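Local coordinates for protein coenzyme A transferase (Yersinia pestis, PDB 3QLI) that binds coenzyme A and probably transfers it from an acyl-CoA thioester to a free carboxylic acid such as acetate, at residues L266-R275 against Y305-F313; Y319-A327 against G362-A370. All coordinates share one frame; numbering follows the deposited sequence.

Interactions 1 and 2 follow one another along the chain: the short strand 312-314, which closes interaction 1, runs on into helix 317-320, where interaction 2 opens. Their centres are about 21 Å apart and their nearest atoms about 6 Å apart, without touching. Interaction 1 is partly buried, its centre about 17 Å from that of the chain; branched aliphatic side chains fill its inner part, and an arginine over a tyrosine ring marks its exposed rim. Interaction 2 is buried and lies nearer the middle, its centre about 13 Å from that of the chain. There a glycine lets two helices come close, and an asparagine bonds both an aspartate and the coenzyme A-binding Glu264.

Interaction 1: L266-R275 against Y305-F313; sequences LNPGLVDLIR and YLNDHPAIF
Val271 and Ile274 on one side, Tyr305, Leu306 and Ile312 on the other, pack helix 268-276 of the coenzyme A transferase fold against the end of helix 300-306 and the turns leading into strand 312-314. Val271 CG1 comes to 3.4 Å from Tyr305 CD2, a close approach made with the branch that lies anti to the backbone N. One turn later, Ile274 divides its two branches: CG2 sits at the edge of the Tyr305 ring, near its plane, while CD1 reaches 3.9 Å to Ile312 CG1. A beta-branched residue suits position 274 because its two branches reach the tyrosine and the isoleucine at once. Deeper in, Leu266 CD2 meets Leu306 CD2 at 3.7 Å, and the two leucines run past each other in opposite directions.

Toward solvent, Arg275 stands over one face of the Tyr305 ring in a cation-pi contact, its CZ 4.8 Å from the ring centroid and 16° off the normal. It stands steeply, the guanidinium plane turned 71° from that of the ring. A bend at chi3 (-58°) folds the arginine back, and a long salt bridge from NH1 to Asp272 OD1 also holds it; Asp272 has a second partner in Arg276.

Further out, bonds within each segment set the frame. Asn267, at the N-cap, receives Leu270 N on OD1, beginning the helix that presents Val271 and Ile274. His309, which also touches Ile274 CG2, gives a weak hydrogen bond from NE2 to Tyr305 OH, while its ND1 accepts from Ala311 N at 3.0 Å, the donor lying almost in the imidazole plane.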
ATOM      1  N   LEU A 266     -20.020  -8.655  -2.405  1.00 13.90           N
ATOM      2  CA  LEU A 266     -20.772  -9.562  -3.275  1.00 14.97           C
ATOM      3  C   LEU A 266     -21.961  -8.795  -3.852  1.00 17.84           C
ATOM      4  O   LEU A 266     -22.747  -8.202  -3.101  1.00 14.76           O
ATOM      5  CB  LEU A 266     -21.264 -10.785  -2.512  1.00 13.59           C
ATOM      6  CG  LEU A 266     -21.962 -11.898  -3.311  1.00 14.42           C
ATOM      7  CD1 LEU A 266     -20.987 -12.553  -4.296  1.00 15.49           C
ATOM      8  CD2 LEU A 266     -22.531 -12.961  -2.358  1.00 17.40           C
ATOM      9  N   ASN A 267     -22.062  -8.787  -5.180  1.00 15.58           N
ATOM     10  CA  ASN A 267     -23.069  -7.998  -5.897  1.00 17.74           C
ATOM     11  C   ASN A 267     -23.981  -8.887  -6.747  1.00 17.76           C
ATOM     12  O   ASN A 267     -23.682 -10.065  -6.968  1.00 16.65           O
ATOM     13  CB  ASN A 267     -22.399  -6.936  -6.782  1.00 19.53           C
ATOM     14  CG  ASN A 267     -21.587  -7.546  -7.915  1.00 24.90           C
ATOM     15  OD1 ASN A 267     -21.524  -8.764  -8.063  1.00 28.70           O
ATOM     16  ND2 ASN A 267     -20.971  -6.696  -8.733  1.00 36.52           N
ATOM     17  N   PRO A 268     -25.104  -8.334  -7.219  1.00 17.82           N
ATOM     18  CA  PRO A 268     -26.041  -9.144  -8.012  1.00 17.14           C
ATOM     19  C   PRO A 268     -25.426  -9.772  -9.275  1.00 19.71           C
ATOM     20  O   PRO A 268     -25.801 -10.886  -9.642  1.00 20.68           O
ATOM     21  CB  PRO A 268     -27.132  -8.136  -8.383  1.00 19.50           C
ATOM     22  CG  PRO A 268     -27.149  -7.188  -7.179  1.00 17.93           C
ATOM     23  CD  PRO A 268     -25.681  -7.031  -6.831  1.00 19.30           C
ATOM     24  N   GLY A 269     -24.499  -9.081  -9.922  1.00 19.00           N
ATOM     25  CA  GLY A 269     -23.840  -9.631 -11.098  1.00 18.84           C
ATOM     26  C   GLY A 269     -23.068 -10.905 -10.803  1.00 20.03           C
ATOM     27  O   GLY A 269     -23.172 -11.892 -11.538  1.00 19.65           O
ATOM     28  N   LEU A 270     -22.284 -10.892  -9.723  1.00 16.92           N
ATOM     29  CA  LEU A 270     -21.514 -12.066  -9.349  1.00 17.27           C
ATOM     30  C   LEU A 270     -22.438 -13.210  -8.969  1.00 16.81           C
ATOM     31  O   LEU A 270     -22.169 -14.371  -9.278  1.00 17.83           O
ATOM     32  CB  LEU A 270     -20.555 -11.751  -8.188  1.00 15.72           C
ATOM     33  CG  LEU A 270     -19.296 -10.958  -8.558  1.00 17.74           C
ATOM     34  CD1 LEU A 270     -18.444 -10.666  -7.324  1.00 20.26           C
ATOM     35  CD2 LEU A 270     -18.483 -11.698  -9.638  1.00 17.88           C
ATOM     36  N   VAL A 271     -23.530 -12.888  -8.289  1.00 17.18           N
ATOM     37  CA  VAL A 271     -24.438 -13.927  -7.839  1.00 15.99           C
ATOM     38  C   VAL A 271     -25.122 -14.551  -9.049  1.00 18.38           C
ATOM     39  O   VAL A 271     -25.428 -15.750  -9.059  1.00 20.81           O
ATOM     40  CB  VAL A 271     -25.466 -13.366  -6.845  1.00 18.88           C
ATOM     41  CG1 VAL A 271     -26.611 -14.355  -6.648  1.00 21.66           C
ATOM     42  CG2 VAL A 271     -24.780 -13.052  -5.518  1.00 18.20           C
ATOM     43  N   ASP A 272     -25.339 -13.748 -10.088  1.00 16.99           N
ATOM     44  CA  ASP A 272     -25.922 -14.287 -11.329  1.00 21.43           C
ATOM     45  C   ASP A 272     -25.011 -15.365 -11.936  1.00 22.12           C
ATOM     46  O   ASP A 272     -25.481 -16.418 -12.395  1.00 20.41           O
ATOM     47  CB  ASP A 272     -26.182 -13.161 -12.334  1.00 20.53           C
ATOM     48  CG  ASP A 272     -26.871 -13.648 -13.591  1.00 28.81           C
ATOM     49  OD1 ASP A 272     -28.071 -13.994 -13.520  1.00 31.68           O
ATOM     50  OD2 ASP A 272     -26.217 -13.673 -14.654  1.00 32.96           O
ATOM     51  N   LEU A 273     -23.700 -15.115 -11.918  1.00 19.18           N
ATOM     52  CA  LEU A 273     -22.748 -16.084 -12.447  1.00 17.51           C
ATOM     53  C   LEU A 273     -22.729 -17.364 -11.608  1.00 19.72           C
ATOM     54  O   LEU A 273     -22.545 -18.461 -12.141  1.00 19.07           O
ATOM     55  CB  LEU A 273     -21.350 -15.477 -12.563  1.00 20.67           C
ATOM     56  CG  LEU A 273     -21.232 -14.260 -13.490  1.00 20.22           C
ATOM     57  CD1 LEU A 273     -19.798 -13.726 -13.473  1.00 19.24           C
ATOM     58  CD2 LEU A 273     -21.659 -14.618 -14.910  1.00 20.57           C
ATOM     59  N   ILE A 274     -22.927 -17.230 -10.300  1.00 18.52           N
ATOM     60  CA  ILE A 274     -23.064 -18.415  -9.451  1.00 17.31           C
ATOM     61  C   ILE A 274     -24.304 -19.207  -9.872  1.00 20.79           C
ATOM     62  O   ILE A 274     -24.236 -20.410 -10.133  1.00 20.78           O
ATOM     63  CB  ILE A 274     -23.185 -18.046  -7.964  1.00 17.97           C
ATOM     64  CG1 ILE A 274     -21.902 -17.371  -7.462  1.00 16.82           C
ATOM     65  CG2 ILE A 274     -23.446 -19.299  -7.130  1.00 18.00           C
ATOM     66  CD1 ILE A 274     -21.993 -16.925  -5.989  1.00 16.36           C
ATOM     67  N   ARG A 275     -25.433 -18.512  -9.957  1.00 19.59           N
ATOM     68  CA  ARG A 275     -26.701 -19.126 -10.362  1.00 24.36           C
ATOM     69  C   ARG A 275     -26.611 -19.835 -11.723  1.00 27.82           C
ATOM     70  O   ARG A 275     -27.202 -20.903 -11.926  1.00 27.48           O
ATOM     71  CB  ARG A 275     -27.795 -18.054 -10.373  1.00 26.60           C
ATOM     72  CG  ARG A 275     -29.191 -18.547 -10.685  1.00 34.14           C
ATOM     73  CD  ARG A 275     -30.190 -17.380 -10.684  1.00 39.23           C
ATOM     74  NE  ARG A 275     -30.234 -16.657  -9.409  1.00 41.79           N
ATOM     75  CZ  ARG A 275     -29.888 -15.378  -9.252  1.00 42.05           C
ATOM     76  NH1 ARG A 275     -29.466 -14.659 -10.287  1.00 45.80           N
ATOM     77  NH2 ARG A 275     -29.973 -14.809  -8.059  1.00 40.31           N
ATOM     78  N   TYR A 305     -31.415 -15.302  -2.272  1.00 20.67           N
ATOM     79  CA  TYR A 305     -30.575 -16.351  -2.833  1.00 21.06           C
ATOM     80  C   TYR A 305     -29.422 -16.775  -1.907  1.00 20.94           C
ATOM     81  O   TYR A 305     -28.988 -17.925  -1.942  1.00 19.40           O
ATOM     82  CB  TYR A 305     -30.034 -15.929  -4.207  1.00 20.77           C
ATOM     83  CG  TYR A 305     -29.262 -17.036  -4.892  1.00 22.24           C
ATOM     84  CD1 TYR A 305     -29.927 -18.100  -5.503  1.00 26.41           C
ATOM     85  CD2 TYR A 305     -27.872 -17.025  -4.925  1.00 21.83           C
ATOM     86  CE1 TYR A 305     -29.226 -19.123  -6.127  1.00 24.43           C
ATOM     87  CE2 TYR A 305     -27.164 -18.043  -5.542  1.00 20.56           C
ATOM     88  CZ  TYR A 305     -27.850 -19.088  -6.143  1.00 23.00           C
ATOM     89  OH  TYR A 305     -27.147 -20.104  -6.763  1.00 22.89           O
ATOM     90  N   LEU A 306     -28.936 -15.862  -1.073  1.00 17.28           N
ATOM     91  CA  LEU A 306     -27.805 -16.179  -0.194  1.00 17.48           C
ATOM     92  C   LEU A 306     -28.205 -17.107   0.926  1.00 17.61           C
ATOM     93  O   LEU A 306     -27.359 -17.754   1.526  1.00 16.95           O
ATOM     94  CB  LEU A 306     -27.213 -14.908   0.425  1.00 14.91           C
ATOM     95  CG  LEU A 306     -26.902 -13.783  -0.561  1.00 16.23           C
ATOM     96  CD1 LEU A 306     -26.327 -12.587   0.204  1.00 19.21           C
ATOM     97  CD2 LEU A 306     -25.940 -14.269  -1.638  1.00 16.28           C
ATOM     98  N   ASN A 307     -29.498 -17.167   1.215  1.00 18.41           N
ATOM     99  CA  ASN A 307     -29.967 -17.920   2.367  1.00 21.45           C
ATOM    100  C   ASN A 307     -29.585 -19.399   2.302  1.00 23.97           C
ATOM    101  O   ASN A 307     -30.011 -20.112   1.404  1.00 22.84           O
ATOM    102  CB  ASN A 307     -31.483 -17.751   2.516  1.00 23.55           C
ATOM    103  CG  ASN A 307     -31.998 -18.272   3.840  1.00 26.65           C
ATOM    104  OD1 ASN A 307     -31.677 -17.729   4.905  1.00 20.95           O
ATOM    105  ND2 ASN A 307     -32.805 -19.333   3.784  1.00 28.84           N
ATOM    106  N   ASP A 308     -28.762 -19.849   3.246  1.00 20.80           N
ATOM    107  CA  ASP A 308     -28.426 -21.268   3.369  1.00 24.99           C
ATOM    108  C   ASP A 308     -27.746 -21.838   2.140  1.00 26.60           C
ATOM    109  O   ASP A 308     -27.896 -23.022   1.844  1.00 20.81           O
ATOM    110  CB  ASP A 308     -29.687 -22.096   3.632  1.00 28.24           C
ATOM    111  CG  ASP A 308     -30.194 -21.950   5.046  1.00 29.69           C
ATOM    112  OD1 ASP A 308     -29.367 -21.962   5.976  1.00 31.64           O
ATOM    113  OD2 ASP A 308     -31.422 -21.823   5.228  1.00 34.18           O
ATOM    114  N   HIS A 309     -27.017 -20.996   1.415  1.00 22.46           N
ATOM    115  CA  HIS A 309     -26.310 -21.443   0.225  1.00 20.28           C
ATOM    116  C   HIS A 309     -25.004 -22.089   0.636  1.00 20.72           C
ATOM    117  O   HIS A 309     -24.169 -21.426   1.259  1.00 20.80           O
ATOM    118  CB  HIS A 309     -26.001 -20.247  -0.670  1.00 19.18           C
ATOM    119  CG  HIS A 309     -25.724 -20.624  -2.087  1.00 18.89           C
ATOM    120  ND1 HIS A 309     -24.771 -21.555  -2.434  1.00 16.95           N
ATOM    121  CD2 HIS A 309     -26.281 -20.202  -3.247  1.00 20.14           C
ATOM    122  CE1 HIS A 309     -24.755 -21.696  -3.749  1.00 20.86           C
ATOM    123  NE2 HIS A 309     -25.662 -20.886  -4.267  1.00 19.52           N
ATOM    124  N   PRO A 310     -24.800 -23.372   0.278  1.00 18.47           N
ATOM    125  CA  PRO A 310     -23.622 -24.115   0.748  1.00 21.48           C
ATOM    126  C   PRO A 310     -22.347 -23.788  -0.020  1.00 20.68           C
ATOM    127  O   PRO A 310     -21.270 -24.260   0.366  1.00 20.24           O
ATOM    128  CB  PRO A 310     -23.996 -25.587   0.493  1.00 25.23           C
ATOM    129  CG  PRO A 310     -25.439 -25.582   0.047  1.00 23.99           C
ATOM    130  CD  PRO A 310     -25.733 -24.228  -0.475  1.00 21.90           C
ATOM    131  N   ALA A 311     -22.464 -23.012  -1.094  1.00 16.91           N
ATOM    132  CA  ALA A 311     -21.296 -22.653  -1.897  1.00 17.97           C
ATOM    133  C   ALA A 311     -20.950 -21.170  -1.827  1.00 18.01           C
ATOM    134  O   ALA A 311     -20.169 -20.672  -2.635  1.00 18.10           O
ATOM    135  CB  ALA A 311     -21.470 -23.093  -3.353  1.00 20.38           C
ATOM    136  N   ILE A 312     -21.540 -20.462  -0.869  1.00 16.90           N
ATOM    137  CA  ILE A 312     -21.188 -19.064  -0.631  1.00 17.75           C
ATOM    138  C   ILE A 312     -20.710 -18.990   0.813  1.00 22.40           C
ATOM    139  O   ILE A 312     -21.346 -19.547   1.714  1.00 23.21           O
ATOM    140  CB  ILE A 312     -22.387 -18.108  -0.907  1.00 22.16           C
ATOM    141  CG1 ILE A 312     -22.793 -18.179  -2.381  1.00 17.17           C
ATOM    142  CG2 ILE A 312     -22.046 -16.651  -0.555  1.00 22.20           C
ATOM    143  CD1 ILE A 312     -24.084 -17.437  -2.716  1.00 21.33           C
ATOM    144  N   PHE A 313     -19.573 -18.338   1.039  1.00 16.40           N
ATOM    145  CA  PHE A 313     -18.953 -18.388   2.362  1.00 14.39           C
ATOM    146  C   PHE A 313     -18.350 -17.041   2.718  1.00 16.33           C
ATOM    147  O   PHE A 313     -17.318 -16.674   2.173  1.00 14.35           O
ATOM    148  CB  PHE A 313     -17.870 -19.480   2.370  1.00 16.70           C
ATOM    149  CG  PHE A 313     -17.395 -19.872   3.744  1.00 17.62           C
ATOM    150  CD1 PHE A 313     -18.171 -20.687   4.553  1.00 19.55           C
ATOM    151  CD2 PHE A 313     -16.154 -19.473   4.204  1.00 18.89           C
ATOM    152  CE1 PHE A 313     -17.731 -21.064   5.812  1.00 20.18           C
ATOM    153  CE2 PHE A 313     -15.703 -19.851   5.452  1.00 20.96           C
ATOM    154  CZ  PHE A 313     -16.495 -20.643   6.264  1.00 20.35           C
TER

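Interaction 2: Y319-A327 against G362-A370; sequences YVNDPHIIA and GQLDFVRGA
Asn321 ND2 is gripped by two carboxylates: it donates to Asp365 OD2 at 3.0 Å and to OE1 of Glu264, the residue that binds coenzyme A covalently. The bond to Asp365 is nearly straight (165°), lies in the amide plane and uses the anti lone pair of OD2, although amide and carboxylate stand almost perpendicular. Asparagine suits this place because one NH2 can serve two acceptors; the Asp365 bond probably helps to orient the amide beside Glu264. Asn321 OD1 lies at the edge of the Phe366 ring, 3.7 Å from its CE2.

Ile326 CD1 covers that ring's centre in a CH-pi contact, 3.6 Å from the centroid. With CG1 anti to the carbonyl carbon (chi1 -67°), the isoleucine fits as a knob among Asp365, Phe366, Gly369 and Ala370. Gly369 makes this possible: a CB there would clash with Ile326, whereas the bare backbone lets CG2 come within 3.7 Å of Gly369 C. Pro323, in the first turn of its helix, lays CG 3.9 Å from Asp365 O.

At the subunit interface, Pro323 packs on Arg368 of the second subunit, and His324 stacks on His324 of that subunit. Helix 363-372 thus lies between helix 323-326 and the mixed sheet, where its Phe366, Val367 and Ala370 meet strands 332-337 and 377-381.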
ATOM      1  N   TYR A 319      -9.089 -11.039   6.338  1.00 12.05           N
ATOM      2  CA  TYR A 319      -8.710 -12.166   5.466  1.00 13.12           C
ATOM      3  C   TYR A 319      -8.942 -11.801   4.008  1.00 14.16           C
ATOM      4  O   TYR A 319      -8.037 -11.870   3.164  1.00 14.09           O
ATOM      5  CB  TYR A 319      -9.536 -13.409   5.818  1.00 15.75           C
ATOM      6  CG  TYR A 319      -9.357 -14.612   4.894  1.00 15.80           C
ATOM      7  CD1 TYR A 319      -8.358 -15.551   5.128  1.00 18.26           C
ATOM      8  CD2 TYR A 319     -10.200 -14.819   3.801  1.00 15.17           C
ATOM      9  CE1 TYR A 319      -8.194 -16.647   4.304  1.00 17.96           C
ATOM     10  CE2 TYR A 319     -10.037 -15.916   2.970  1.00 16.93           C
ATOM     11  CZ  TYR A 319      -9.029 -16.828   3.231  1.00 17.29           C
ATOM     12  OH  TYR A 319      -8.864 -17.936   2.415  1.00 19.46           O
ATOM     13  N   VAL A 320     -10.173 -11.414   3.708  1.00 12.48           N
ATOM     14  CA  VAL A 320     -10.576 -11.228   2.324  1.00 11.49           C
ATOM     15  C   VAL A 320      -9.736 -10.172   1.623  1.00 15.55           C
ATOM     16  O   VAL A 320      -9.347 -10.353   0.458  1.00 13.11           O
ATOM     17  CB  VAL A 320     -12.060 -10.830   2.230  1.00 13.42           C
ATOM     18  CG1 VAL A 320     -12.412 -10.417   0.804  1.00 11.29           C
ATOM     19  CG2 VAL A 320     -12.951 -11.983   2.726  1.00 10.27           C
ATOM     20  N   ASN A 321      -9.470  -9.070   2.321  1.00 13.54           N
ATOM     21  CA  ASN A 321      -8.746  -7.947   1.729  1.00 14.30           C
ATOM     22  C   ASN A 321      -7.244  -7.960   2.034  1.00 15.81           C
ATOM     23  O   ASN A 321      -6.570  -6.965   1.810  1.00 15.44           O
ATOM     24  CB  ASN A 321      -9.345  -6.596   2.180  1.00 12.39           C
ATOM     25  CG  ASN A 321     -10.613  -6.243   1.429  1.00 15.96           C
ATOM     26  OD1 ASN A 321     -11.529  -7.057   1.335  1.00 14.78           O
ATOM     27  ND2 ASN A 321     -10.658  -5.035   0.847  1.00 16.22           N
ATOM     28  N   ASP A 322      -6.719  -9.072   2.542  1.00 14.74           N
ATOM     29  CA  ASP A 322      -5.271  -9.200   2.723  1.00 15.78           C
ATOM     30  C   ASP A 322      -4.648  -9.500   1.357  1.00 16.46           C
ATOM     31  O   ASP A 322      -4.939 -10.532   0.753  1.00 14.63           O
ATOM     32  CB  ASP A 322      -4.960 -10.339   3.700  1.00 16.08           C
ATOM     33  CG  ASP A 322      -3.465 -10.493   3.977  1.00 21.88           C
ATOM     34  OD1 ASP A 322      -2.636  -9.979   3.186  1.00 17.61           O
ATOM     35  OD2 ASP A 322      -3.129 -11.143   4.989  1.00 18.98           O
ATOM     36  N   PRO A 323      -3.793  -8.601   0.851  1.00 17.71           N
ATOM     37  CA  PRO A 323      -3.244  -8.874  -0.485  1.00 16.01           C
ATOM     38  C   PRO A 323      -2.512 -10.210  -0.559  1.00 17.45           C
ATOM     39  O   PRO A 323      -2.511 -10.834  -1.623  1.00 15.38           O
ATOM     40  CB  PRO A 323      -2.258  -7.718  -0.711  1.00 15.65           C
ATOM     41  CG  PRO A 323      -2.767  -6.607   0.179  1.00 22.14           C
ATOM     42  CD  PRO A 323      -3.357  -7.295   1.388  1.00 16.96           C
ATOM     43  N   HIS A 324      -1.904 -10.646   0.543  1.00 15.68           N
ATOM     44  CA  HIS A 324      -1.198 -11.928   0.544  1.00 17.54           C
ATOM     45  C   HIS A 324      -2.160 -13.080   0.323  1.00 19.15           C
ATOM     46  O   HIS A 324      -1.843 -14.042  -0.382  1.00 19.87           O
ATOM     47  CB  HIS A 324      -0.428 -12.159   1.845  1.00 18.39           C
ATOM     48  CG  HIS A 324       0.136 -13.542   1.956  1.00 20.64           C
ATOM     49  ND1 HIS A 324       1.248 -13.947   1.253  1.00 23.68           N
ATOM     50  CD2 HIS A 324      -0.279 -14.624   2.659  1.00 19.15           C
ATOM     51  CE1 HIS A 324       1.502 -15.214   1.527  1.00 24.96           C
ATOM     52  NE2 HIS A 324       0.592 -15.646   2.381  1.00 25.91           N
ATOM     53  N   ILE A 325      -3.346 -12.973   0.920  1.00 16.61           N
ATOM     54  CA  ILE A 325      -4.394 -13.975   0.731  1.00 13.17           C
ATOM     55  C   ILE A 325      -4.964 -13.923  -0.693  1.00 14.17           C
ATOM     56  O   ILE A 325      -5.098 -14.949  -1.368  1.00 14.48           O
ATOM     57  CB  ILE A 325      -5.531 -13.745   1.738  1.00 14.29           C
ATOM     58  CG1 ILE A 325      -5.043 -14.017   3.166  1.00 15.72           C
ATOM     59  CG2 ILE A 325      -6.731 -14.624   1.414  1.00 15.20           C
ATOM     60  CD1 ILE A 325      -4.569 -15.441   3.403  1.00 19.83           C
ATOM     61  N   ILE A 326      -5.300 -12.725  -1.155  1.00 13.89           N
ATOM     62  CA  ILE A 326      -5.843 -12.560  -2.508  1.00 12.71           C
ATOM     63  C   ILE A 326      -4.924 -13.222  -3.545  1.00 15.90           C
ATOM     64  O   ILE A 326      -5.387 -13.914  -4.469  1.00 14.49           O
ATOM     65  CB  ILE A 326      -6.022 -11.067  -2.856  1.00 12.89           C
ATOM     66  CG1 ILE A 326      -7.113 -10.442  -1.966  1.00 11.44           C
ATOM     67  CG2 ILE A 326      -6.383 -10.886  -4.341  1.00 12.98           C
ATOM     68  CD1 ILE A 326      -6.971  -8.943  -1.791  1.00 12.78           C
ATOM     69  N   ALA A 327      -3.621 -13.014  -3.368  1.00 14.37           N
ATOM     70  CA  ALA A 327      -2.614 -13.433  -4.342  1.00 17.63           C
ATOM     71  C   ALA A 327      -2.412 -14.944  -4.398  1.00 18.28           C
ATOM     72  O   ALA A 327      -1.787 -15.444  -5.333  1.00 17.33           O
ATOM     73  CB  ALA A 327      -1.270 -12.737  -4.057  1.00 15.56           C
ATOM     74  N   GLY A 362     -11.318  -0.724   0.010  1.00 18.39           N
ATOM     75  CA  GLY A 362     -10.459  -1.847  -0.320  1.00 18.53           C
ATOM     76  C   GLY A 362      -9.919  -1.882  -1.737  1.00 20.78           C
ATOM     77  O   GLY A 362      -9.255  -2.850  -2.122  1.00 19.80           O
ATOM     78  N   GLN A 363     -10.187  -0.850  -2.531  1.00 18.48           N
ATOM     79  CA  GLN A 363      -9.718  -0.867  -3.919  1.00 21.69           C
ATOM     80  C   GLN A 363      -8.242  -1.241  -4.003  1.00 19.25           C
ATOM     81  O   GLN A 363      -7.875  -2.179  -4.712  1.00 15.00           O
ATOM     82  CB  GLN A 363      -9.968   0.465  -4.639  1.00 22.26           C
ATOM     83  CG  GLN A 363      -9.203   0.586  -5.976  1.00 26.37           C
ATOM     84  CD  GLN A 363      -9.704   1.720  -6.878  1.00 25.05           C
ATOM     85  OE1 GLN A 363      -8.912   2.502  -7.400  1.00 26.66           O
ATOM     86  NE2 GLN A 363     -11.019   1.804  -7.060  1.00 24.06           N
ATOM     87  N   LEU A 364      -7.394  -0.529  -3.262  1.00 14.67           N
ATOM     88  CA  LEU A 364      -5.960  -0.748  -3.390  1.00 13.51           C
ATOM     89  C   LEU A 364      -5.535  -2.141  -2.921  1.00 12.27           C
ATOM     90  O   LEU A 364      -4.568  -2.694  -3.434  1.00 13.00           O
ATOM     91  CB  LEU A 364      -5.168   0.346  -2.661  1.00 14.71           C
ATOM     92  CG  LEU A 364      -3.648   0.320  -2.841  1.00 15.49           C
ATOM     93  CD1 LEU A 364      -3.241   0.373  -4.331  1.00 17.37           C
ATOM     94  CD2 LEU A 364      -3.040   1.480  -2.087  1.00 16.30           C
ATOM     95  N   ASP A 365      -6.229  -2.702  -1.932  1.00 13.72           N
ATOM     96  CA  ASP A 365      -5.943  -4.070  -1.497  1.00 13.89           C
ATOM     97  C   ASP A 365      -5.995  -5.030  -2.684  1.00 14.78           C
ATOM     98  O   ASP A 365      -5.155  -5.909  -2.826  1.00 12.20           O
ATOM     99  CB  ASP A 365      -6.961  -4.552  -0.463  1.00 14.31           C
ATOM    100  CG  ASP A 365      -6.988  -3.678   0.778  1.00 18.91           C
ATOM    101  OD1 ASP A 365      -5.929  -3.128   1.133  1.00 15.96           O
ATOM    102  OD2 ASP A 365      -8.072  -3.537   1.373  1.00 16.19           O
ATOM    103  N   PHE A 366      -7.009  -4.858  -3.524  1.00 13.63           N
ATOM    104  CA  PHE A 366      -7.205  -5.763  -4.649  1.00 12.97           C
ATOM    105  C   PHE A 366      -6.326  -5.400  -5.849  1.00 14.53           C
ATOM    106  O   PHE A 366      -5.933  -6.273  -6.618  1.00 13.07           O
ATOM    107  CB  PHE A 366      -8.695  -5.852  -5.006  1.00 11.04           C
ATOM    108  CG  PHE A 366      -9.423  -6.891  -4.189  1.00 11.33           C
ATOM    109  CD1 PHE A 366      -9.420  -8.218  -4.591  1.00 12.84           C
ATOM    110  CD2 PHE A 366     -10.024  -6.558  -2.979  1.00 12.36           C
ATOM    111  CE1 PHE A 366     -10.034  -9.193  -3.828  1.00 10.56           C
ATOM    112  CE2 PHE A 366     -10.654  -7.538  -2.205  1.00 11.82           C
ATOM    113  CZ  PHE A 366     -10.659  -8.850  -2.635  1.00 12.72           C
ATOM    114  N   VAL A 367      -6.013  -4.118  -6.006  1.00 14.41           N
ATOM    115  CA  VAL A 367      -5.027  -3.709  -7.011  1.00 11.48           C
ATOM    116  C   VAL A 367      -3.702  -4.428  -6.723  1.00 13.88           C
ATOM    117  O   VAL A 367      -3.076  -5.009  -7.619  1.00 14.14           O
ATOM    118  CB  VAL A 367      -4.820  -2.161  -7.002  1.00 13.73           C
ATOM    119  CG1 VAL A 367      -3.601  -1.760  -7.840  1.00 13.09           C
ATOM    120  CG2 VAL A 367      -6.072  -1.445  -7.496  1.00 14.78           C
ATOM    121  N   ARG A 368      -3.282  -4.398  -5.461  1.00 12.27           N
ATOM    122  CA  ARG A 368      -2.046  -5.060  -5.040  1.00 13.46           C
ATOM    123  C   ARG A 368      -2.143  -6.579  -5.119  1.00 13.36           C
ATOM    124  O   ARG A 368      -1.236  -7.250  -5.606  1.00 14.38           O
ATOM    125  CB  ARG A 368      -1.714  -4.664  -3.599  1.00 12.85           C
ATOM    126  CG  ARG A 368      -1.355  -3.198  -3.397  1.00 16.12           C
ATOM    127  CD  ARG A 368      -1.384  -2.867  -1.882  1.00 17.49           C
ATOM    128  NE  ARG A 368      -0.662  -1.646  -1.532  1.00 24.68           N
ATOM    129  CZ  ARG A 368      -0.818  -0.989  -0.378  1.00 27.04           C
ATOM    130  NH1 ARG A 368      -1.693  -1.431   0.518  1.00 27.43           N
ATOM    131  NH2 ARG A 368      -0.110   0.114  -0.116  1.00 21.91           N
ATOM    132  N   GLY A 369      -3.230  -7.132  -4.597  1.00 14.11           N
ATOM    133  CA  GLY A 369      -3.397  -8.571  -4.552  1.00 13.80           C
ATOM    134  C   GLY A 369      -3.511  -9.196  -5.934  1.00 15.44           C
ATOM    135  O   GLY A 369      -2.911 -10.242  -6.195  1.00 14.89           O
ATOM    136  N   ALA A 370      -4.269  -8.558  -6.827  1.00 12.21           N
ATOM    137  CA  ALA A 370      -4.443  -9.098  -8.176  1.00 13.43           C
ATOM    138  C   ALA A 370      -3.108  -9.125  -8.926  1.00 15.68           C
ATOM    139  O   ALA A 370      -2.800 -10.094  -9.605  1.00 13.94           O
ATOM    140  CB  ALA A 370      -5.497  -8.302  -8.962  1.00 11.28           C
TER